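Local coordinates for Oxidored_FMN domain-containing protein ([Pseudomonas] geniculata N1, PDB 6L6J) that probably oxidises the amine 6-hydroxypseudooxynicotine, using flavin mononucleotide and a four-iron, four-sulfur cluster in a chain that also binds ADP, at residues I196-N199 against R200-L204; V568-V571 against N572-E576; D659-K662 against A663-Y667. All coordinates share one frame; numbering follows the deposited sequence.

Contact 1: residues I196-N199 against R200-L204; sequences IFEN and RVRLL
N199 and R202, three residues apart on the first turns of helix 197-215, lie side by side and join through their polar ends. R202 NH2 donates to N199 OD1 over 3.0 Å; the acceptor lies close to the guanidinium plane, but the donor stands well above the plane of the amide carbonyl. The same guanidinium turns one face to the backbone O of E198. The carboxylate of E198 comes near as well, its OE2 4.3 Å from R202 NH2, too far for direct pairing but probably adding a weak attraction. R202 runs with CG anti to its N (chi1 -179°) and then bends at chi3, which carries the guanidinium back toward the start of the helix.

On another side of the turn, V201 CB lies 4.3 Å from the centroid of the F197 ring, an off-centre CH-pi contact; its nearest ring atom is CE1. V201 N meanwhile bonds to F197 O (2.9 Å). The guanidinium of R200 stands almost perpendicular to the F197 ring, with NH2 4.1 Å from F197 CD2.

Residues outside the turn help to position these groups. D192 O takes R202 NE, G194 O takes N199 ND2, and R200 is held by L182 O and by a salt bridge to D241. A leucine in place of R202 would probably cost N199 OD1 and D192 O their bonds from this guanidinium, leaving the amide held through ND2, and E198 without the nearby positive charge. Within the flavin-binding TIM barrel, this helix follows strand 166-171 and precedes strand 220-229; F197 and L204 rest on helix 241-249, while L203 and L204 touch helix 177-182.

Contact 2: residues V568-V571 against N572-E576; sequences VHVV and NSMNE
V571 and N575, one turn apart on helix 567-577, lie side by side in the OYE-like second alpha/beta domain. The hydrogen bonding is that of a regular alpha-helix, each amide reaching the carbonyl four residues back. N575 N meets V571 O at 2.9 Å with a nearly straight N-H (163°), whereas N572 N approaches V568 O from above the carbonyl plane over 3.2 Å. V571 O also receives a weak second bond from M574 N, and so faces two donors.

Two polar side chains fold back along the helix. In N572, chi1 of -71° turns CG beside its own N and sets the amide next to V568 O, with no hydrogen bond between that amide and the oxygen. N575 has the same kind of torsion, which makes a side-chain contact with V571, ND2 lying 3.9 Å from V571 CG1.

Apolar packing runs along a different side. M574, extended beyond CG, lies alongside V570 and points the same way, and both side chains touch A535 of helix 533-542; M574 also reaches I581 of strand 580-582, as do V571 and N575. The helix thus packs on both helix 533-542 and strand 580-582.

The aromatic group is H569, whose imidazole has V568 CG1 over one face and meets W265 and F273 edge-to-face. These two residues belong to the barrel half of the chain, as does A264, whose O accepts from H569 NE2, so this histidine ties the second domain to the flavin domain. Its side chain is about 12 Å from the bound FMN. Within the apolar pair, M574 CE stops 4.1 Å from V570 CG1.

Contact 3: residues D659-K662 against A663-Y667; sequences DGRK and AGMRY
D659 O receives the amide of A663 at 3.0 Å, the N-H pointing almost straight at it (178°), on helix 653-666, which packs against helix 398-410 in the ADP-binding, Rossmann-like part of the chain. The carboxylate of D659 turns elsewhere, to G645 N and Q655 NE2, and its side chain is about 7 Å from the nucleotide. G660 follows, its O bonded to G664 N at 3.1 Å; it lies about 5 Å from A399, an ADP-binding residue.

R661 accepts M665 N at its O, and the two side chains run side by side, pointing the same way, with CG atoms 4.2 Å apart. Bends at chi2 and chi3 steer the guanidinium of R661 to a salt bridge with E402 of helix 398-410, while W376 touches both R661 and M665. The R661 side of the turn, which is buried, thus meets that helix and the loop carrying W376.

K662 ends the segment. Its chain is extended beyond CG and crosses R666 at an oblique angle, CG to CG 4.0 Å; the like charges stay apart, NZ lying 6.5 Å from R666 NE. K662 O takes R666 N at 2.9 Å and a weaker, longer bond from M665 N.

The three contacts come in series along the chain, each on a single helix, and together they sample its three parts. Contact 1 lies on helix 197-215 of the closed eight-stranded barrel that carries the FMN, contact 2 on helix 567-577 of the second alpha/beta domain, and contact 3 on helix 653-666, close to the parallel five-stranded sheet of the ADP-binding part. None touches another. The centre of contact 1 is about 35 Å from that of contact 2 and about 55 Å from that of contact 3, while contact 2 and contact 3 have centres about 39 Å apart. Contact 1 is remote from the annotated sites, whereas H569 of contact 2 reaches toward the FMN-holding barrel and contact 3 lies near the ADP site.

Contact 1: residues I196-N199 against R200-L204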
loop_
_atom_site.group_PDB
_atom_site.type_symbol
_atom_site.label_atom_id
_atom_site.label_comp_id
_atom_site.label_asym_id
_atom_site.label_seq_id
_atom_site.Cartn_x
_atom_site.Cartn_y
_atom_site.Cartn_z
ATOM N N ILE A 196 -3.203 26.499 26.573
ATOM C CA ILE A 196 -1.918 25.853 26.995
ATOM C C ILE A 196 -2.139 24.326 27.005
ATOM O O ILE A 196 -3.299 23.893 27.069
ATOM C CB ILE A 196 -1.346 26.456 28.309
ATOM C CG1 ILE A 196 -0.032 25.784 28.772
ATOM C CG2 ILE A 196 -2.389 26.449 29.426
ATOM C CD1 ILE A 196 1.216 25.987 27.883
ATOM N N PHE A 197 -1.052 23.558 26.850
ATOM C CA PHE A 197 -1.024 22.091 26.614
ATOM C C PHE A 197 -2.029 21.346 27.501
ATOM O O PHE A 197 -2.779 20.546 26.929
ATOM C CB PHE A 197 0.384 21.553 26.831
ATOM C CG PHE A 197 0.497 20.074 26.608
ATOM C CD1 PHE A 197 0.242 19.185 27.637
ATOM C CD2 PHE A 197 0.865 19.573 25.367
ATOM C CE1 PHE A 197 0.359 17.821 27.424
ATOM C CE2 PHE A 197 0.975 18.209 25.156
ATOM C CZ PHE A 197 0.712 17.338 26.182
ATOM N N GLU A 198 -2.037 21.584 28.818
ATOM C CA GLU A 198 -2.997 20.949 29.771
ATOM C C GLU A 198 -4.413 20.969 29.175
ATOM O O GLU A 198 -5.091 19.926 29.251
ATOM C CB GLU A 198 -2.994 21.648 31.134
ATOM C CG GLU A 198 -3.521 20.768 32.268
ATOM C CD GLU A 198 -3.966 21.501 33.540
ATOM O OE1 GLU A 198 -3.636 22.723 33.670
ATOM O OE2 GLU A 198 -4.648 20.853 34.410
ATOM N N ASN A 199 -4.829 22.099 28.586
ATOM C CA ASN A 199 -6.177 22.292 27.969
ATOM C C ASN A 199 -6.309 21.509 26.652
ATOM O O ASN A 199 -7.389 20.927 26.407
ATOM C CB ASN A 199 -6.478 23.772 27.712
ATOM C CG ASN A 199 -6.848 24.523 28.970
ATOM O OD1 ASN A 199 -6.620 24.027 30.075
ATOM N ND2 ASN A 199 -7.449 25.692 28.805
ATOM N N ARG A 200 -5.266 21.513 25.817
ATOM C CA ARG A 200 -5.300 20.890 24.463
ATOM C C ARG A 200 -5.323 19.361 24.593
ATOM O O ARG A 200 -5.945 18.709 23.746
ATOM C CB ARG A 200 -4.157 21.431 23.596
ATOM C CG ARG A 200 -4.517 22.742 22.899
ATOM C CD ARG A 200 -3.343 23.655 22.579
ATOM N NE ARG A 200 -2.191 22.857 22.182
ATOM C CZ ARG A 200 -1.000 22.868 22.765
ATOM N NH1 ARG A 200 -0.720 23.699 23.755
ATOM N NH2 ARG A 200 -0.059 22.070 22.311
ATOM N N VAL A 201 -4.711 18.815 25.645
ATOM C CA VAL A 201 -4.608 17.343 25.868
ATOM C C VAL A 201 -5.840 16.829 26.636
ATOM O O VAL A 201 -6.037 15.614 26.642
ATOM C CB VAL A 201 -3.295 16.983 26.587
ATOM C CG1 VAL A 201 -3.426 17.069 28.104
ATOM C CG2 VAL A 201 -2.798 15.605 26.158
ATOM N N ARG A 202 -6.628 17.715 27.244
ATOM C CA ARG A 202 -7.774 17.380 28.136
ATOM C C ARG A 202 -8.715 16.367 27.459
ATOM O O ARG A 202 -9.191 15.420 28.146
ATOM C CB ARG A 202 -8.548 18.652 28.510
ATOM C CG ARG A 202 -9.737 18.412 29.436
ATOM C CD ARG A 202 -10.418 19.681 29.945
ATOM N NE ARG A 202 -9.453 20.711 30.301
ATOM C CZ ARG A 202 -8.641 20.663 31.356
ATOM N NH1 ARG A 202 -8.687 19.642 32.195
ATOM N NH2 ARG A 202 -7.770 21.636 31.567
ATOM N N LEU A 203 -9.026 16.551 26.176
ATOM C CA LEU A 203 -10.046 15.696 25.536
ATOM C C LEU A 203 -9.486 14.276 25.408
ATOM O O LEU A 203 -10.244 13.321 25.699
ATOM C CB LEU A 203 -10.456 16.264 24.182
ATOM C CG LEU A 203 -11.641 15.564 23.525
ATOM C CD1 LEU A 203 -12.718 15.213 24.545
ATOM C CD2 LEU A 203 -12.231 16.420 22.422
ATOM N N LEU A 204 -8.215 14.151 25.009
ATOM C CA LEU A 204 -7.511 12.848 24.875
ATOM C C LEU A 204 -7.450 12.145 26.237
ATOM O O LEU A 204 -7.729 10.939 26.269
ATOM C CB LEU A 204 -6.099 13.044 24.309
ATOM C CG LEU A 204 -5.251 11.767 24.289
ATOM C CD1 LEU A 204 -5.925 10.674 23.469
ATOM C CD2 LEU A 204 -3.863 12.032 23.767
HETATM O O HOH W 1 -7.235 20.764 35.170
HETATM O O HOH W 2 -8.854 19.166 24.663
#

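Contact 2: residues V568-V571 against N572-E576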
loop_
_atom_site.group_PDB
_atom_site.type_symbol
_atom_site.label_atom_id
_atom_site.label_comp_id
_atom_site.label_asym_id
_atom_site.label_seq_id
_atom_site.Cartn_x
_atom_site.Cartn_y
_atom_site.Cartn_z
ATOM N N VAL A 568 3.682 14.120 -2.465
ATOM C CA VAL A 568 4.424 15.120 -1.647
ATOM C C VAL A 568 5.926 14.789 -1.664
ATOM O O VAL A 568 6.727 15.710 -1.591
ATOM C CB VAL A 568 3.852 15.185 -0.221
ATOM C CG1 VAL A 568 4.029 13.855 0.510
ATOM C CG2 VAL A 568 4.445 16.326 0.591
ATOM N N HIS A 569 6.302 13.513 -1.726
ATOM C CA HIS A 569 7.720 13.056 -1.715
ATOM C C HIS A 569 8.329 13.219 -3.110
ATOM O O HIS A 569 9.510 13.619 -3.177
ATOM C CB HIS A 569 7.861 11.603 -1.221
ATOM C CG HIS A 569 7.252 11.380 0.113
ATOM N ND1 HIS A 569 7.330 12.320 1.110
ATOM C CD2 HIS A 569 6.506 10.367 0.590
ATOM C CE1 HIS A 569 6.678 11.887 2.166
ATOM N NE2 HIS A 569 6.132 10.697 1.863
ATOM N N VAL A 570 7.583 12.902 -4.177
ATOM C CA VAL A 570 8.080 13.074 -5.572
ATOM C C VAL A 570 8.383 14.568 -5.763
ATOM O O VAL A 570 9.541 14.893 -6.143
ATOM C CB VAL A 570 7.105 12.555 -6.642
ATOM C CG1 VAL A 570 7.689 12.740 -8.027
ATOM C CG2 VAL A 570 6.727 11.093 -6.451
ATOM N N VAL A 571 7.397 15.434 -5.485
ATOM C CA VAL A 571 7.533 16.914 -5.597
ATOM C C VAL A 571 8.787 17.353 -4.813
ATOM O O VAL A 571 9.715 17.889 -5.466
ATOM C CB VAL A 571 6.258 17.651 -5.140
ATOM C CG1 VAL A 571 6.468 19.151 -5.046
ATOM C CG2 VAL A 571 5.079 17.351 -6.041
ATOM N N ASN A 572 8.845 17.124 -3.493
ATOM C CA ASN A 572 10.017 17.518 -2.652
ATOM C C ASN A 572 11.311 17.026 -3.307
ATOM O O ASN A 572 12.257 17.801 -3.366
ATOM C CB ASN A 572 9.982 16.981 -1.223
ATOM C CG ASN A 572 8.928 17.654 -0.375
ATOM O OD1 ASN A 572 8.314 18.614 -0.810
ATOM N ND2 ASN A 572 8.679 17.118 0.817
ATOM N N SER A 573 11.328 15.792 -3.794
ATOM C CA SER A 573 12.470 15.189 -4.519
ATOM C C SER A 573 12.885 16.089 -5.689
ATOM O O SER A 573 14.089 16.358 -5.840
ATOM C CB SER A 573 12.104 13.806 -4.990
ATOM O OG SER A 573 13.174 13.214 -5.689
ATOM N N MET A 574 11.908 16.543 -6.478
ATOM C CA MET A 574 12.097 17.316 -7.733
ATOM C C MET A 574 12.623 18.722 -7.371
ATOM O O MET A 574 13.666 19.141 -7.932
ATOM C CB MET A 574 10.776 17.395 -8.524
ATOM C CG MET A 574 10.449 16.157 -9.405
ATOM S SD MET A 574 8.843 16.285 -10.328
ATOM C CE MET A 574 8.884 14.811 -11.337
ATOM N N ASN A 575 11.962 19.425 -6.447
ATOM C CA ASN A 575 12.455 20.715 -5.898
ATOM C C ASN A 575 13.923 20.594 -5.463
ATOM O O ASN A 575 14.694 21.516 -5.739
ATOM C CB ASN A 575 11.590 21.200 -4.736
ATOM C CG ASN A 575 10.220 21.625 -5.211
ATOM O OD1 ASN A 575 10.020 21.810 -6.414
ATOM N ND2 ASN A 575 9.266 21.714 -4.299
ATOM N N GLU A 576 14.309 19.487 -4.837
ATOM C CA GLU A 576 15.657 19.323 -4.240
ATOM C C GLU A 576 16.669 19.152 -5.375
ATOM O O GLU A 576 17.743 19.789 -5.299
ATOM C CB GLU A 576 15.664 18.205 -3.187
ATOM C CG GLU A 576 14.943 18.602 -1.884
ATOM C CD GLU A 576 14.675 17.487 -0.868
ATOM O OE1 GLU A 576 15.240 16.365 -1.032
ATOM O OE2 GLU A 576 13.904 17.728 0.095
#

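Contact 3: residues D659-K662 against A663-Y667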
loop_
_atom_site.group_PDB
_atom_site.type_symbol
_atom_site.label_atom_id
_atom_site.label_comp_id
_atom_site.label_asym_id
_atom_site.label_seq_id
_atom_site.Cartn_x
_atom_site.Cartn_y
_atom_site.Cartn_z
ATOM N N ASP A 659 -3.327 -11.223 -12.928
ATOM C CA ASP A 659 -3.565 -12.086 -14.120
ATOM C C ASP A 659 -2.890 -13.443 -13.889
ATOM O O ASP A 659 -3.549 -14.483 -14.126
ATOM C CB ASP A 659 -3.053 -11.461 -15.418
ATOM C CG ASP A 659 -3.956 -10.406 -16.026
ATOM O OD1 ASP A 659 -5.032 -10.141 -15.465
ATOM O OD2 ASP A 659 -3.562 -9.847 -17.069
ATOM N N GLY A 660 -1.629 -13.431 -13.447
ATOM C CA GLY A 660 -0.818 -14.646 -13.231
ATOM C C GLY A 660 -1.521 -15.632 -12.316
ATOM O O GLY A 660 -1.604 -16.812 -12.681
ATOM N N ARG A 661 -1.983 -15.158 -11.155
ATOM C CA ARG A 661 -2.701 -15.959 -10.134
ATOM C C ARG A 661 -3.990 -16.504 -10.747
ATOM O O ARG A 661 -4.230 -17.721 -10.594
ATOM C CB ARG A 661 -3.022 -15.121 -8.891
ATOM C CG ARG A 661 -3.617 -15.936 -7.744
ATOM C CD ARG A 661 -2.635 -16.931 -7.135
ATOM N NE ARG A 661 -2.422 -16.644 -5.721
ATOM C CZ ARG A 661 -1.262 -16.328 -5.144
ATOM N NH1 ARG A 661 -0.159 -16.246 -5.873
ATOM N NH2 ARG A 661 -1.213 -16.081 -3.835
ATOM N N LYS A 662 -4.768 -15.649 -11.428
ATOM C CA LYS A 662 -6.084 -16.016 -12.022
ATOM C C LYS A 662 -5.889 -17.192 -12.984
ATOM O O LYS A 662 -6.546 -18.233 -12.789
ATOM C CB LYS A 662 -6.728 -14.827 -12.730
ATOM C CG LYS A 662 -8.168 -15.034 -13.170
ATOM C CD LYS A 662 -8.811 -13.731 -13.629
ATOM C CE LYS A 662 -10.041 -13.905 -14.495
ATOM N NZ LYS A 662 -10.256 -12.699 -15.333
ATOM N N ALA A 663 -4.967 -17.065 -13.937
ATOM C CA ALA A 663 -4.623 -18.161 -14.876
ATOM C C ALA A 663 -4.286 -19.419 -14.064
ATOM O O ALA A 663 -4.893 -20.470 -14.323
ATOM C CB ALA A 663 -3.490 -17.741 -15.783
ATOM N N GLY A 664 -3.383 -19.300 -13.089
ATOM C CA GLY A 664 -2.905 -20.420 -12.251
ATOM C C GLY A 664 -4.029 -21.167 -11.526
ATOM O O GLY A 664 -3.922 -22.394 -11.362
ATOM N N MET A 665 -5.062 -20.453 -11.078
ATOM C CA MET A 665 -6.182 -21.040 -10.291
ATOM C C MET A 665 -7.281 -21.564 -11.233
ATOM O O MET A 665 -7.912 -22.555 -10.877
ATOM C CB MET A 665 -6.779 -20.002 -9.334
ATOM C CG MET A 665 -5.792 -19.445 -8.341
ATOM S SD MET A 665 -5.328 -20.602 -7.017
ATOM C CE MET A 665 -6.918 -20.845 -6.222
ATOM N N ARG A 666 -7.509 -20.907 -12.374
ATOM C CA ARG A 666 -8.639 -21.221 -13.287
ATOM C C ARG A 666 -8.303 -22.444 -14.149
ATOM O O ARG A 666 -9.255 -23.096 -14.593
ATOM C CB ARG A 666 -9.030 -20.029 -14.175
ATOM C CG ARG A 666 -9.475 -18.790 -13.411
ATOM C CD ARG A 666 -10.701 -18.946 -12.523
ATOM N NE ARG A 666 -10.795 -17.874 -11.515
ATOM C CZ ARG A 666 -10.601 -18.004 -10.183
ATOM N NH1 ARG A 666 -10.312 -19.172 -9.625
ATOM N NH2 ARG A 666 -10.737 -16.944 -9.404
ATOM N N TYR A 667 -7.025 -22.758 -14.388
ATOM C CA TYR A 667 -6.650 -23.843 -15.335
ATOM C C TYR A 667 -7.242 -25.171 -14.866
ATOM O O TYR A 667 -7.039 -25.502 -13.683
ATOM C CB TYR A 667 -5.145 -24.043 -15.481
ATOM C CG TYR A 667 -4.789 -25.175 -16.419
ATOM C CD1 TYR A 667 -5.184 -25.145 -17.749
ATOM C CD2 TYR A 667 -4.078 -26.285 -15.982
ATOM C CE1 TYR A 667 -4.877 -26.178 -18.618
ATOM C CE2 TYR A 667 -3.751 -27.322 -16.844
ATOM C CZ TYR A 667 -4.147 -27.264 -18.170
ATOM O OH TYR A 667 -3.852 -28.262 -19.056
#